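Local structure of acyl-CoA dehydrogenase (Geobacillus kaustophilus, 2PG0) at residues V262-S265 with L266-Y270; E234-G237 with F238-L241. The protein probably uses bound FAD to introduce a double bond at the alpha-beta position of activated acyl chains. All coordinates share one frame; numbering follows the deposited sequence.

Along the chain, contact 2 comes first and is complete before contact 1 begins, so the two lie in series and neither nest nor cross. At 234-241 the loop following strand 230-231 turns into the start of helix 237-273, packing beside strand 187-193 and the FAD-binding residues I127 and M129. Contact 1, at 262-270, closes no loop; it is a pair of turns near the far end of the same helix, set against helices 285-313, 319-343 and 354-361 and touching a second subunit. Their centres are about 43 Å apart, on opposite sides of the chain's centre; both use this one helix, which starts beside the beta domain and ends among the helices of the C-terminal domain.

Contact 1: V262-S265 with L266-Y270; sequences VMFS and LTKQY
M263 and T267, one turn apart on helix 237-273 of the C-terminal helical domain, meet through a carbonyl that accepts two hydrogen bonds. The oxygen of M263 takes the backbone N-H of T267, with N to O at 3.1 Å, and also the T267 hydroxyl, whose OG1 lies 2.9 Å from the same O. The two donors arrive from opposite faces of the carbonyl plane. T267 can do this because its OG1 stands beside its own backbone N (chi1 -55°), folding the hydroxyl back onto the preceding turn as helical threonines commonly do. T267 is buried against A340 and L343 of helix 319-343, its hydroxyl satisfied within its own helix.

The other carbonyls of 262-265 follow the regular alpha-helical pattern: V262 O accepts from L266 N, F264 O from K268 N, and S265 O from Q269 N. On the exposed flank a water links two side chains one turn apart, lying 2.8 Å from S265 OG and accepting from Q269 NE2 at 2.9 Å. A bend in the Q269 chain at chi2 (-42°) turns NE2 toward this water, while Q269 CG passes 3.4 Å from S265 O.

F264 and K268 meet one turn apart, their side chains crossing obliquely. The lysine climbs past the ring rim, with its CD 4.0 Å from F264 CE2, and a bend at chi3 then sets NZ 3.4 Å from that same CE2. The ammonium lies near the ring plane at the edge, not above the pi face. F264 also packs on helix 285-313 and on L383 of a second subunit, while K268 touches L385 of that subunit.

The chemistry thus divides: the buried T267 hydroxyl spends its proton on M263 O, whereas on the exposed flank water joins S265 and Q269.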
ATOM      1  N   VAL A 262     -19.796 -10.155   0.729  1.00 11.22           N
ATOM      2  CA  VAL A 262     -20.770  -9.991  -0.366  1.00 11.58           C
ATOM      3  C   VAL A 262     -20.096  -9.501  -1.641  1.00 11.44           C
ATOM      4  O   VAL A 262     -20.316 -10.052  -2.724  1.00 11.39           O
ATOM      5  CB  VAL A 262     -21.937  -9.029   0.026  1.00 11.75           C
ATOM      6  CG1 VAL A 262     -22.806  -8.674  -1.194  1.00 12.42           C
ATOM      7  CG2 VAL A 262     -22.798  -9.648   1.132  1.00 12.37           C
ATOM      8  N   MET A 263     -19.280  -8.454  -1.514  1.00 11.10           N
ATOM      9  CA  MET A 263     -18.606  -7.874  -2.674  1.00 10.32           C
ATOM     10  C   MET A 263     -17.620  -8.850  -3.328  1.00 11.22           C
ATOM     11  O   MET A 263     -17.497  -8.889  -4.562  1.00 11.96           O
ATOM     12  CB  MET A 263     -17.934  -6.541  -2.299  1.00 10.11           C
ATOM     13  CG  MET A 263     -18.940  -5.391  -2.176  1.00 10.13           C
ATOM     14  SD  MET A 263     -18.214  -3.743  -1.855  1.00  6.80           S
ATOM     15  CE  MET A 263     -17.656  -3.971  -0.167  1.00 11.41           C
ATOM     16  N   PHE A 264     -16.937  -9.648  -2.506  1.00 11.58           N
ATOM     17  CA  PHE A 264     -16.035 -10.682  -3.012  1.00 12.35           C
ATOM     18  C   PHE A 264     -16.806 -11.710  -3.844  1.00 12.29           C
ATOM     19  O   PHE A 264     -16.392 -12.068  -4.951  1.00 11.57           O
ATOM     20  CB  PHE A 264     -15.283 -11.358  -1.860  1.00 12.88           C
ATOM     21  CG  PHE A 264     -14.406 -12.495  -2.295  1.00 13.87           C
ATOM     22  CD1 PHE A 264     -13.131 -12.251  -2.780  1.00 13.75           C
ATOM     23  CD2 PHE A 264     -14.868 -13.811  -2.238  1.00 15.22           C
ATOM     24  CE1 PHE A 264     -12.315 -13.305  -3.193  1.00 15.98           C
ATOM     25  CE2 PHE A 264     -14.059 -14.875  -2.654  1.00 16.40           C
ATOM     26  CZ  PHE A 264     -12.782 -14.618  -3.127  1.00 15.45           C
ATOM     27  N   SER A 265     -17.939 -12.162  -3.310  1.00 12.94           N
ATOM     28  CA  SER A 265     -18.778 -13.144  -4.001  1.00 13.91           C
ATOM     29  C   SER A 265     -19.266 -12.607  -5.349  1.00 13.81           C
ATOM     30  O   SER A 265     -19.228 -13.315  -6.354  1.00 13.93           O
ATOM     31  CB  SER A 265     -19.957 -13.570  -3.125  1.00 14.41           C
ATOM     32  OG  SER A 265     -20.743 -14.537  -3.811  1.00 17.37           O
ATOM     33  N   LEU A 266     -19.705 -11.352  -5.366  1.00 13.40           N
ATOM     34  CA  LEU A 266     -20.091 -10.686  -6.614  1.00 13.71           C
ATOM     35  C   LEU A 266     -18.973 -10.698  -7.654  1.00 13.71           C
ATOM     36  O   LEU A 266     -19.211 -10.995  -8.828  1.00 13.76           O
ATOM     37  CB  LEU A 266     -20.502  -9.240  -6.340  1.00 13.80           C
ATOM     38  CG  LEU A 266     -21.875  -9.026  -5.713  1.00 14.50           C
ATOM     39  CD1 LEU A 266     -22.008  -7.549  -5.368  1.00 14.40           C
ATOM     40  CD2 LEU A 266     -22.980  -9.468  -6.661  1.00 14.48           C
ATOM     41  N   THR A 267     -17.758 -10.370  -7.216  1.00 13.40           N
ATOM     42  CA  THR A 267     -16.617 -10.235  -8.122  1.00 13.33           C
ATOM     43  C   THR A 267     -16.180 -11.598  -8.647  1.00 13.42           C
ATOM     44  O   THR A 267     -15.936 -11.761  -9.849  1.00 13.22           O
ATOM     45  CB  THR A 267     -15.427  -9.550  -7.418  1.00 13.48           C
ATOM     46  OG1 THR A 267     -15.867  -8.302  -6.876  1.00 13.63           O
ATOM     47  CG2 THR A 267     -14.284  -9.298  -8.390  1.00 13.09           C
ATOM     48  N   LYS A 268     -16.098 -12.571  -7.748  1.00 13.77           N
ATOM     49  CA  LYS A 268     -15.671 -13.916  -8.128  1.00 14.89           C
ATOM     50  C   LYS A 268     -16.615 -14.483  -9.181  1.00 14.98           C
ATOM     51  O   LYS A 268     -16.167 -15.010 -10.209  1.00 14.98           O
ATOM     52  CB  LYS A 268     -15.619 -14.836  -6.910  1.00 15.02           C
ATOM     53  CG  LYS A 268     -15.100 -16.241  -7.217  1.00 18.13           C
ATOM     54  CD  LYS A 268     -14.756 -16.996  -5.937  1.00 22.86           C
ATOM     55  CE  LYS A 268     -15.999 -17.324  -5.119  1.00 26.12           C
ATOM     56  NZ  LYS A 268     -15.672 -17.728  -3.705  1.00 29.65           N
ATOM     57  N   GLN A 269     -17.917 -14.358  -8.925  1.00 15.10           N
ATOM     58  CA  GLN A 269     -18.923 -14.852  -9.863  1.00 15.91           C
ATOM     59  C   GLN A 269     -18.847 -14.129 -11.200  1.00 15.39           C
ATOM     60  O   GLN A 269     -18.950 -14.763 -12.253  1.00 15.22           O
ATOM     61  CB  GLN A 269     -20.329 -14.785  -9.257  1.00 16.37           C
ATOM     62  CG  GLN A 269     -20.561 -15.859  -8.168  1.00 20.12           C
ATOM     63  CD  GLN A 269     -19.997 -17.244  -8.545  1.00 24.70           C
ATOM     64  OE1 GLN A 269     -20.361 -17.823  -9.580  1.00 27.70           O
ATOM     65  NE2 GLN A 269     -19.106 -17.777  -7.701  1.00 25.47           N
ATOM     66  N   TYR A 270     -18.636 -12.814 -11.167  1.00 14.89           N
ATOM     67  CA  TYR A 270     -18.529 -12.055 -12.411  1.00 14.92           C
ATOM     68  C   TYR A 270     -17.353 -12.490 -13.287  1.00 14.64           C
ATOM     69  O   TYR A 270     -17.533 -12.772 -14.472  1.00 14.35           O
ATOM     70  CB  TYR A 270     -18.477 -10.541 -12.167  1.00 15.35           C
ATOM     71  CG  TYR A 270     -18.508  -9.779 -13.470  1.00 15.64           C
ATOM     72  CD1 TYR A 270     -19.716  -9.589 -14.148  1.00 16.54           C
ATOM     73  CD2 TYR A 270     -17.334  -9.275 -14.047  1.00 15.66           C
ATOM     74  CE1 TYR A 270     -19.761  -8.906 -15.360  1.00 17.00           C
ATOM     75  CE2 TYR A 270     -17.372  -8.589 -15.269  1.00 15.95           C
ATOM     76  CZ  TYR A 270     -18.591  -8.414 -15.914  1.00 16.76           C
ATOM     77  OH  TYR A 270     -18.666  -7.749 -17.122  1.00 18.00           O
TER
HETATM   78  O   HOH W   1     -19.178 -16.357  -5.229  1.00 47.50           O

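Contact 2: E234-G237 with F238-L241; sequences EGKG and FYYL
Y240 lays one face of its ring over K236 O, which sits 3.5 Å above the ring plane and toward the rim. This is the first turn of helix 237-273, which opens the C-terminal helical domain of the acyl-CoA dehydrogenase fold. The K236 oxygen also accepts the Y240 backbone N-H at an N to O distance of 3.3 Å, and a weak, strongly bent bond from Y239 N.

Packing is tight on the side that faces the sheet. G237 is buried, its CA 3.8 Å from Y240 CD2, and its backbone bonds to I187 at the start of strand 187-193. One turn on, L241 N donates to G237 O, while the L241 side chain wedges against L189 and M129, the latter an FAD-binding residue. With its CG beside the backbone N (chi1 -54°), Y240 sends its ring back along the incoming loop, where OH lies 3.7 Å from K236 CB and hydrogen bonds to the backbone N of E233. With an alanine here, the E233 N-H would probably lose this acceptor and the K236 carbonyl the ring lying over it, loosening the loop's hold on the helix start.

The other side is looser and more exposed, though Y239 also touches R185. K236 and Y239 graze each other at an angle, the lysine CD 4.0 Å from Y239 CD2. Y239 turns its edge to K236 CA.

G235, at a positive phi of 77°, makes the bend into the helix, and its carbonyl reaches the helix start through a water: that molecule donates to G235 O at 2.7 Å and accepts from F238 N at 2.8 Å.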
ATOM      1  N   GLU A 234     -27.732  12.931  35.737  1.00 30.73           N
ATOM      2  CA  GLU A 234     -27.220  14.170  35.157  1.00 30.68           C
ATOM      3  C   GLU A 234     -25.695  14.208  35.232  1.00 30.35           C
ATOM      4  O   GLU A 234     -25.112  13.859  36.256  1.00 30.26           O
ATOM      5  CB  GLU A 234     -27.798  15.387  35.882  1.00 30.93           C
ATOM      6  CG  GLU A 234     -29.163  15.843  35.383  1.00 32.02           C
ATOM      7  CD  GLU A 234     -29.497  17.269  35.808  1.00 33.70           C
ATOM      8  OE1 GLU A 234     -29.032  17.707  36.884  1.00 34.24           O
ATOM      9  OE2 GLU A 234     -30.222  17.959  35.061  1.00 34.84           O
ATOM     10  N   GLY A 235     -25.055  14.618  34.141  1.00 30.10           N
ATOM     11  CA  GLY A 235     -23.595  14.724  34.104  1.00 29.84           C
ATOM     12  C   GLY A 235     -22.826  13.418  33.963  1.00 29.76           C
ATOM     13  O   GLY A 235     -21.588  13.417  34.002  1.00 29.79           O
ATOM     14  N   LYS A 236     -23.544  12.306  33.798  1.00 29.39           N
ATOM     15  CA  LYS A 236     -22.905  11.003  33.574  1.00 29.35           C
ATOM     16  C   LYS A 236     -23.092  10.513  32.137  1.00 28.69           C
ATOM     17  O   LYS A 236     -22.672   9.403  31.795  1.00 28.20           O
ATOM     18  CB  LYS A 236     -23.425   9.945  34.559  1.00 29.53           C
ATOM     19  CG  LYS A 236     -23.322  10.321  36.040  1.00 31.54           C
ATOM     20  CD  LYS A 236     -21.882  10.427  36.519  1.00 34.56           C
ATOM     21  CE  LYS A 236     -21.822  10.775  38.003  1.00 36.18           C
ATOM     22  NZ  LYS A 236     -20.412  11.030  38.436  1.00 38.43           N
ATOM     23  N   GLY A 237     -23.712  11.351  31.306  1.00 28.02           N
ATOM     24  CA  GLY A 237     -24.020  11.000  29.918  1.00 27.66           C
ATOM     25  C   GLY A 237     -22.830  10.515  29.111  1.00 27.64           C
ATOM     26  O   GLY A 237     -22.949   9.564  28.333  1.00 27.51           O
ATOM     27  N   PHE A 238     -21.677  11.161  29.302  1.00 27.45           N
ATOM     28  CA  PHE A 238     -20.450  10.803  28.580  1.00 27.81           C
ATOM     29  C   PHE A 238     -20.002   9.382  28.908  1.00 27.87           C
ATOM     30  O   PHE A 238     -19.522   8.659  28.028  1.00 27.78           O
ATOM     31  CB  PHE A 238     -19.324  11.800  28.889  1.00 27.85           C
ATOM     32  CG  PHE A 238     -18.213  11.819  27.863  1.00 28.67           C
ATOM     33  CD1 PHE A 238     -18.394  12.449  26.630  1.00 28.78           C
ATOM     34  CD2 PHE A 238     -16.980  11.228  28.141  1.00 28.98           C
ATOM     35  CE1 PHE A 238     -17.364  12.480  25.684  1.00 29.47           C
ATOM     36  CE2 PHE A 238     -15.947  11.249  27.206  1.00 28.92           C
ATOM     37  CZ  PHE A 238     -16.135  11.878  25.977  1.00 28.88           C
ATOM     38  N   TYR A 239     -20.173   8.990  30.171  1.00 27.91           N
ATOM     39  CA  TYR A 239     -19.807   7.653  30.635  1.00 28.26           C
ATOM     40  C   TYR A 239     -20.674   6.560  30.019  1.00 27.70           C
ATOM     41  O   TYR A 239     -20.161   5.509  29.647  1.00 27.65           O
ATOM     42  CB  TYR A 239     -19.839   7.572  32.166  1.00 29.26           C
ATOM     43  CG  TYR A 239     -18.902   8.567  32.819  1.00 30.89           C
ATOM     44  CD1 TYR A 239     -17.518   8.383  32.774  1.00 32.45           C
ATOM     45  CD2 TYR A 239     -19.397   9.706  33.451  1.00 32.09           C
ATOM     46  CE1 TYR A 239     -16.646   9.304  33.354  1.00 32.61           C
ATOM     47  CE2 TYR A 239     -18.531  10.637  34.039  1.00 32.84           C
ATOM     48  CZ  TYR A 239     -17.160  10.425  33.985  1.00 32.53           C
ATOM     49  OH  TYR A 239     -16.300  11.336  34.556  1.00 32.98           O
ATOM     50  N   TYR A 240     -21.976   6.813  29.909  1.00 26.82           N
ATOM     51  CA  TYR A 240     -22.882   5.875  29.244  1.00 26.03           C
ATOM     52  C   TYR A 240     -22.486   5.676  27.785  1.00 25.67           C
ATOM     53  O   TYR A 240     -22.453   4.547  27.293  1.00 25.31           O
ATOM     54  CB  TYR A 240     -24.338   6.355  29.326  1.00 26.22           C
ATOM     55  CG  TYR A 240     -24.831   6.649  30.729  1.00 26.16           C
ATOM     56  CD1 TYR A 240     -24.500   5.818  31.804  1.00 26.14           C
ATOM     57  CD2 TYR A 240     -25.642   7.751  30.978  1.00 26.24           C
ATOM     58  CE1 TYR A 240     -24.955   6.089  33.089  1.00 26.40           C
ATOM     59  CE2 TYR A 240     -26.101   8.033  32.261  1.00 26.73           C
ATOM     60  CZ  TYR A 240     -25.754   7.199  33.309  1.00 26.67           C
ATOM     61  OH  TYR A 240     -26.210   7.479  34.575  1.00 27.34           O
ATOM     62  N   LEU A 241     -22.196   6.781  27.104  1.00 25.26           N
ATOM     63  CA  LEU A 241     -21.774   6.753  25.703  1.00 25.42           C
ATOM     64  C   LEU A 241     -20.494   5.944  25.498  1.00 25.64           C
ATOM     65  O   LEU A 241     -20.449   5.063  24.637  1.00 25.47           O
ATOM     66  CB  LEU A 241     -21.611   8.175  25.149  1.00 25.27           C
ATOM     67  CG  LEU A 241     -22.866   9.059  25.080  1.00 24.91           C
ATOM     68  CD1 LEU A 241     -22.491  10.495  24.745  1.00 25.18           C
ATOM     69  CD2 LEU A 241     -23.896   8.527  24.079  1.00 25.01           C
TER
HETATM   70  O   HOH W   2     -20.744  12.728  31.478  1.00 26.15           O